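Local coordinates for protein 2,3-bisphosphoglycerate-independent phosphoglycerate mutase (Pyrococcus horikoshii, PDB 2ZKT) that probably interconverts 2-phosphoglycerate and 3-phosphoglycerate in glycolysis as a metal-dependent mutase of the alkaline phosphatase superfamily, independent of 2,3-bisphosphoglycerate, at residues R77-L89 with A251-G263. Numbering follows the deposited sequence.
Sequences RGRGFFEALGVGL and AVALVKGVARAVG
G86 and G257 meet backbone to backbone, their CA atoms 4.0 Å apart, where helices 80-86 and 253-261 cross at 97° with axes 6.7 Å apart. A CB on either glycine would collide with a carbonyl oxygen opposite; instead G257 CA donates a CA-H...O contact to F82 O (3.1 Å), and G86 CA lies against A253 O. F82 is a knob in the hole of L254, G257, V258 and A261. V258 CG2 sits over one ring face, 3.7 Å from the centroid, a CH-pi contact, while A261 CB meets the ring edge in plane and touches L85 CD1. At the C-terminal end of helix 80-86, R260 NH1 reaches L85 O (3.0 Å) in the carbonyl plane. At the other flank, R79 CG stands anti to the backbone N (chi1 173°), and the extended chain carries the guanidinium to L254, whose CD2 covers one face. Within 77-89, R79 NE bridges to E83 OE1 (2.6 Å), which lies against L254 CD1 (3.6 Å). A methionine for R79 would probably leave the E83 carboxylate without this charged mate and freer to turn beside L254. D61 and L65 of helix 60-67 also touch F82. Helix 253-261, between strands 246-249 and 265-267 of the mixed sheet, meets helix 80-86, which lies against V163 of the antiparallel sheet, by glycine-permitted packing, one crossing hydrogen bond and a salt bridge internal to 77-89.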
ATOM      1  N   ARG B  77      -5.614  26.589 -25.785  1.00 48.60           N
ATOM      2  CA  ARG B  77      -4.995  27.394 -26.825  1.00 50.13           C
ATOM      3  C   ARG B  77      -3.468  27.280 -26.736  1.00 51.08           C
ATOM      4  O   ARG B  77      -2.745  28.252 -26.978  1.00 53.12           O
ATOM      5  CB  ARG B  77      -5.451  28.863 -26.703  1.00 50.51           C
ATOM      6  CG  ARG B  77      -6.915  29.122 -27.126  1.00 48.72           C
ATOM      7  CD  ARG B  77      -7.088  28.974 -28.630  1.00 53.52           C
ATOM      8  NE  ARG B  77      -8.427  29.349 -29.099  1.00 60.65           N
ATOM      9  CZ  ARG B  77      -9.536  28.626 -28.908  1.00 62.29           C
ATOM     10  NH1 ARG B  77      -9.493  27.469 -28.245  1.00 63.13           N
ATOM     11  NH2 ARG B  77     -10.699  29.061 -29.394  1.00 61.89           N
ATOM     12  N   GLY B  78      -2.983  26.085 -26.382  1.00 53.10           N
ATOM     13  CA  GLY B  78      -1.546  25.866 -26.287  1.00 52.92           C
ATOM     14  C   GLY B  78      -1.015  25.772 -24.865  1.00 52.72           C
ATOM     15  O   GLY B  78      -1.733  26.060 -23.904  1.00 52.76           O
ATOM     16  N   ARG B  79       0.260  25.389 -24.741  1.00 52.10           N
ATOM     17  CA  ARG B  79       0.921  25.225 -23.438  1.00 52.46           C
ATOM     18  C   ARG B  79       1.719  26.428 -22.908  1.00 50.55           C
ATOM     19  O   ARG B  79       1.616  26.788 -21.727  1.00 50.43           O
ATOM     20  CB  ARG B  79       1.856  24.008 -23.495  1.00 51.41           C
ATOM     21  CG  ARG B  79       2.723  23.848 -22.253  1.00 54.07           C
ATOM     22  CD  ARG B  79       3.544  22.550 -22.271  1.00 55.69           C
ATOM     23  NE  ARG B  79       4.315  22.398 -21.031  1.00 67.98           N
ATOM     24  CZ  ARG B  79       5.026  21.315 -20.707  1.00 70.79           C
ATOM     25  NH1 ARG B  79       5.072  20.271 -21.530  1.00 71.53           N
ATOM     26  NH2 ARG B  79       5.698  21.284 -19.556  1.00 71.18           N
ATOM     27  N   GLY B  80       2.533  27.020 -23.787  1.00 48.88           N
ATOM     28  CA  GLY B  80       3.381  28.151 -23.417  1.00 46.61           C
ATOM     29  C   GLY B  80       2.883  29.125 -22.353  1.00 44.61           C
ATOM     30  O   GLY B  80       3.565  29.355 -21.342  1.00 42.56           O
ATOM     31  N   PHE B  81       1.701  29.703 -22.580  1.00 42.86           N
ATOM     32  CA  PHE B  81       1.133  30.671 -21.642  1.00 44.58           C
ATOM     33  C   PHE B  81       1.041  30.164 -20.199  1.00 44.60           C
ATOM     34  O   PHE B  81       1.282  30.925 -19.250  1.00 44.24           O
ATOM     35  CB  PHE B  81      -0.263  31.110 -22.112  1.00 44.58           C
ATOM     36  CG  PHE B  81      -0.728  32.416 -21.514  1.00 49.64           C
ATOM     37  CD1 PHE B  81      -1.311  32.450 -20.246  1.00 49.69           C
ATOM     38  CD2 PHE B  81      -0.593  33.614 -22.230  1.00 51.70           C
ATOM     39  CE1 PHE B  81      -1.755  33.659 -19.694  1.00 49.43           C
ATOM     40  CE2 PHE B  81      -1.036  34.833 -21.691  1.00 49.61           C
ATOM     41  CZ  PHE B  81      -1.618  34.855 -20.420  1.00 49.15           C
ATOM     42  N   PHE B  82       0.676  28.887 -20.032  1.00 45.59           N
ATOM     43  CA  PHE B  82       0.559  28.296 -18.693  1.00 45.78           C
ATOM     44  C   PHE B  82       1.950  28.205 -18.042  1.00 47.47           C
ATOM     45  O   PHE B  82       2.114  28.485 -16.848  1.00 46.93           O
ATOM     46  CB  PHE B  82      -0.053  26.880 -18.767  1.00 46.65           C
ATOM     47  CG  PHE B  82      -1.458  26.836 -19.322  1.00 45.94           C
ATOM     48  CD1 PHE B  82      -2.489  27.555 -18.714  1.00 44.94           C
ATOM     49  CD2 PHE B  82      -1.755  26.048 -20.441  1.00 47.46           C
ATOM     50  CE1 PHE B  82      -3.793  27.491 -19.204  1.00 44.86           C
ATOM     51  CE2 PHE B  82      -3.057  25.975 -20.940  1.00 49.50           C
ATOM     52  CZ  PHE B  82      -4.079  26.701 -20.319  1.00 49.97           C
ATOM     53  N   GLU B  83       2.939  27.790 -18.834  1.00 47.90           N
ATOM     54  CA  GLU B  83       4.314  27.669 -18.346  1.00 50.06           C
ATOM     55  C   GLU B  83       4.808  29.060 -17.893  1.00 49.23           C
ATOM     56  O   GLU B  83       5.426  29.193 -16.836  1.00 49.08           O
ATOM     57  CB  GLU B  83       5.223  27.128 -19.467  1.00 51.08           C
ATOM     58  CG  GLU B  83       6.411  26.275 -18.993  1.00 60.13           C
ATOM     59  CD  GLU B  83       6.006  24.852 -18.580  1.00 69.05           C
ATOM     60  OE1 GLU B  83       5.342  24.158 -19.390  1.00 66.43           O
ATOM     61  OE2 GLU B  83       6.362  24.428 -17.452  1.00 72.06           O
ATOM     62  N   ALA B  84       4.524  30.094 -18.693  1.00 49.09           N
ATOM     63  CA  ALA B  84       4.952  31.448 -18.345  1.00 49.94           C
ATOM     64  C   ALA B  84       4.309  31.926 -17.035  1.00 51.41           C
ATOM     65  O   ALA B  84       4.965  32.517 -16.178  1.00 50.90           O
ATOM     66  CB  ALA B  84       4.591  32.406 -19.490  1.00 49.05           C
ATOM     67  N   LEU B  85       2.972  31.697 -16.916  1.00 52.79           N
ATOM     68  CA  LEU B  85       2.287  32.099 -15.682  1.00 54.20           C
ATOM     69  C   LEU B  85       2.823  31.293 -14.491  1.00 54.84           C
ATOM     70  O   LEU B  85       2.711  31.668 -13.329  1.00 54.13           O
ATOM     71  CB  LEU B  85       0.788  31.784 -15.785  1.00 53.88           C
ATOM     72  CG  LEU B  85      -0.024  32.600 -16.816  1.00 56.73           C
ATOM     73  CD1 LEU B  85      -1.515  32.326 -16.668  1.00 55.40           C
ATOM     74  CD2 LEU B  85       0.133  34.124 -16.690  1.00 58.04           C
ATOM     75  N   GLY B  86       3.357  30.094 -14.828  1.00 56.10           N
ATOM     76  CA  GLY B  86       3.902  29.160 -13.844  1.00 58.63           C
ATOM     77  C   GLY B  86       5.162  29.716 -13.165  1.00 60.41           C
ATOM     78  O   GLY B  86       5.368  29.584 -11.964  1.00 61.44           O
ATOM     79  N   VAL B  87       6.045  30.311 -13.994  1.00 61.12           N
ATOM     80  CA  VAL B  87       7.281  30.852 -13.441  1.00 61.27           C
ATOM     81  C   VAL B  87       7.063  32.193 -12.722  1.00 61.87           C
ATOM     82  O   VAL B  87       7.991  32.847 -12.264  1.00 63.56           O
ATOM     83  CB  VAL B  87       8.306  30.999 -14.567  1.00 61.05           C
ATOM     84  CG1 VAL B  87       8.627  29.622 -15.154  1.00 60.05           C
ATOM     85  CG2 VAL B  87       7.760  31.895 -15.667  1.00 60.42           C
ATOM     86  N   GLY B  88       5.786  32.618 -12.672  1.00 61.61           N
ATOM     87  CA  GLY B  88       5.464  33.788 -11.852  1.00 62.29           C
ATOM     88  C   GLY B  88       5.330  35.074 -12.676  1.00 62.64           C
ATOM     89  O   GLY B  88       5.210  36.171 -12.145  1.00 63.31           O
ATOM     90  N   LEU B  89       5.375  35.035 -14.010  1.00 63.07           N
ATOM     91  CA  LEU B  89       5.282  36.267 -14.810  1.00 63.38           C
ATOM     92  C   LEU B  89       3.834  36.768 -14.872  1.00 63.78           C
ATOM     93  O   LEU B  89       2.887  35.999 -14.659  1.00 64.11           O
ATOM     94  CB  LEU B  89       5.781  36.027 -16.242  1.00 62.60           C
ATOM     95  CG  LEU B  89       7.182  35.436 -16.447  1.00 64.05           C
ATOM     96  CD1 LEU B  89       7.431  35.210 -17.947  1.00 63.64           C
ATOM     97  CD2 LEU B  89       8.237  36.382 -15.858  1.00 65.94           C
ATOM     98  N   ALA B 251       3.324  22.817  -6.821  1.00 52.53           N
ATOM     99  CA  ALA B 251       4.762  23.029  -6.986  1.00 54.42           C
ATOM    100  C   ALA B 251       5.150  23.118  -8.468  1.00 55.44           C
ATOM    101  O   ALA B 251       5.799  24.083  -8.891  1.00 57.74           O
ATOM    102  CB  ALA B 251       5.555  21.904  -6.288  1.00 53.75           C
ATOM    103  N   VAL B 252       4.749  22.122  -9.261  1.00 54.64           N
ATOM    104  CA  VAL B 252       5.082  22.113 -10.688  1.00 54.45           C
ATOM    105  C   VAL B 252       4.583  23.370 -11.404  1.00 54.09           C
ATOM    106  O   VAL B 252       3.421  23.768 -11.264  1.00 53.56           O
ATOM    107  CB  VAL B 252       4.499  20.878 -11.393  1.00 54.74           C
ATOM    108  CG1 VAL B 252       5.120  20.720 -12.777  1.00 55.14           C
ATOM    109  CG2 VAL B 252       4.757  19.649 -10.554  1.00 54.89           C
ATOM    110  N   ALA B 253       5.482  23.982 -12.176  1.00 53.41           N
ATOM    111  CA  ALA B 253       5.197  25.212 -12.915  1.00 51.78           C
ATOM    112  C   ALA B 253       3.949  25.161 -13.815  1.00 50.65           C
ATOM    113  O   ALA B 253       3.047  25.999 -13.697  1.00 50.46           O
ATOM    114  CB  ALA B 253       6.424  25.595 -13.755  1.00 52.22           C
ATOM    115  N   LEU B 254       3.913  24.179 -14.718  1.00 49.80           N
ATOM    116  CA  LEU B 254       2.798  24.053 -15.653  1.00 48.88           C
ATOM    117  C   LEU B 254       1.412  23.993 -14.999  1.00 48.88           C
ATOM    118  O   LEU B 254       0.450  24.570 -15.516  1.00 48.36           O
ATOM    119  CB  LEU B 254       3.006  22.823 -16.548  1.00 48.51           C
ATOM    120  CG  LEU B 254       1.971  22.636 -17.664  1.00 47.98           C
ATOM    121  CD1 LEU B 254       1.859  23.907 -18.496  1.00 44.93           C
ATOM    122  CD2 LEU B 254       2.372  21.453 -18.538  1.00 48.87           C
ATOM    123  N   VAL B 255       1.301  23.306 -13.862  1.00 46.99           N
ATOM    124  CA  VAL B 255       0.009  23.198 -13.198  1.00 46.74           C
ATOM    125  C   VAL B 255      -0.329  24.477 -12.434  1.00 46.92           C
ATOM    126  O   VAL B 255      -1.508  24.857 -12.338  1.00 47.17           O
ATOM    127  CB  VAL B 255      -0.034  21.965 -12.255  1.00 47.15           C
ATOM    128  CG1 VAL B 255      -1.364  21.913 -11.497  1.00 48.87           C
ATOM    129  CG2 VAL B 255       0.150  20.686 -13.080  1.00 47.97           C
ATOM    130  N   LYS B 256       0.691  25.143 -11.894  1.00 47.63           N
ATOM    131  CA  LYS B 256       0.470  26.401 -11.175  1.00 48.62           C
ATOM    132  C   LYS B 256      -0.060  27.407 -12.203  1.00 47.86           C
ATOM    133  O   LYS B 256      -0.916  28.247 -11.892  1.00 49.60           O
ATOM    134  CB  LYS B 256       1.783  26.930 -10.591  1.00 50.10           C
ATOM    135  CG  LYS B 256       2.441  26.015  -9.569  1.00 54.98           C
ATOM    136  CD  LYS B 256       3.818  26.539  -9.194  1.00 62.99           C
ATOM    137  CE  LYS B 256       3.735  27.967  -8.659  1.00 67.94           C
ATOM    138  NZ  LYS B 256       5.089  28.548  -8.422  1.00 75.15           N
ATOM    139  N   GLY B 257       0.460  27.296 -13.431  1.00 47.04           N
ATOM    140  CA  GLY B 257       0.059  28.184 -14.518  1.00 46.70           C
ATOM    141  C   GLY B 257      -1.408  28.038 -14.886  1.00 47.04           C
ATOM    142  O   GLY B 257      -2.148  29.025 -14.970  1.00 47.05           O
ATOM    143  N   VAL B 258      -1.839  26.795 -15.110  1.00 46.34           N
ATOM    144  CA  VAL B 258      -3.234  26.546 -15.452  1.00 47.59           C
ATOM    145  C   VAL B 258      -4.120  27.059 -14.319  1.00 46.97           C
ATOM    146  O   VAL B 258      -5.088  27.783 -14.551  1.00 48.30           O
ATOM    147  CB  VAL B 258      -3.496  25.031 -15.673  1.00 48.15           C
ATOM    148  CG1 VAL B 258      -4.992  24.788 -15.895  1.00 49.44           C
ATOM    149  CG2 VAL B 258      -2.683  24.536 -16.882  1.00 45.89           C
ATOM    150  N   ALA B 259      -3.783  26.693 -13.083  1.00 47.54           N
ATOM    151  CA  ALA B 259      -4.567  27.122 -11.932  1.00 47.83           C
ATOM    152  C   ALA B 259      -4.672  28.647 -11.882  1.00 48.30           C
ATOM    153  O   ALA B 259      -5.750  29.195 -11.628  1.00 49.62           O
ATOM    154  CB  ALA B 259      -3.944  26.590 -10.654  1.00 47.45           C
ATOM    155  N   ARG B 260      -3.553  29.334 -12.131  1.00 47.79           N
ATOM    156  CA  ARG B 260      -3.546  30.801 -12.112  1.00 49.32           C
ATOM    157  C   ARG B 260      -4.419  31.361 -13.223  1.00 46.64           C
ATOM    158  O   ARG B 260      -5.213  32.281 -12.999  1.00 48.45           O
ATOM    159  CB  ARG B 260      -2.111  31.347 -12.248  1.00 49.18           C
ATOM    160  CG  ARG B 260      -1.416  31.539 -10.898  1.00 53.56           C
ATOM    161  CD  ARG B 260       0.086  31.778 -11.014  1.00 53.05           C
ATOM    162  NE  ARG B 260       0.682  31.923  -9.683  1.00 58.00           N
ATOM    163  CZ  ARG B 260       1.979  31.759  -9.406  1.00 59.88           C
ATOM    164  NH1 ARG B 260       2.838  31.438 -10.372  1.00 62.89           N
ATOM    165  NH2 ARG B 260       2.411  31.900  -8.158  1.00 59.62           N
ATOM    166  N   ALA B 261      -4.269  30.801 -14.426  1.00 46.09           N
ATOM    167  CA  ALA B 261      -5.063  31.253 -15.564  1.00 45.76           C
ATOM    168  C   ALA B 261      -6.572  31.203 -15.269  1.00 45.61           C
ATOM    169  O   ALA B 261      -7.295  32.118 -15.648  1.00 47.67           O
ATOM    170  CB  ALA B 261      -4.735  30.414 -16.806  1.00 44.46           C
ATOM    171  N   VAL B 262      -7.053  30.159 -14.586  1.00 46.40           N
ATOM    172  CA  VAL B 262      -8.490  30.077 -14.314  1.00 45.38           C
ATOM    173  C   VAL B 262      -8.931  30.816 -13.045  1.00 45.57           C
ATOM    174  O   VAL B 262     -10.119  30.814 -12.695  1.00 45.84           O
ATOM    175  CB  VAL B 262      -8.997  28.599 -14.289  1.00 45.39           C
ATOM    176  CG1 VAL B 262      -8.677  27.936 -15.627  1.00 43.27           C
ATOM    177  CG2 VAL B 262      -8.364  27.822 -13.133  1.00 47.14           C
ATOM    178  N   GLY B 263      -7.973  31.450 -12.361  1.00 45.87           N
ATOM    179  CA  GLY B 263      -8.326  32.247 -11.189  1.00 44.67           C
ATOM    180  C   GLY B 263      -7.981  31.793  -9.782  1.00 45.67           C
ATOM    181  O   GLY B 263      -8.477  32.377  -8.815  1.00 45.64           O
TER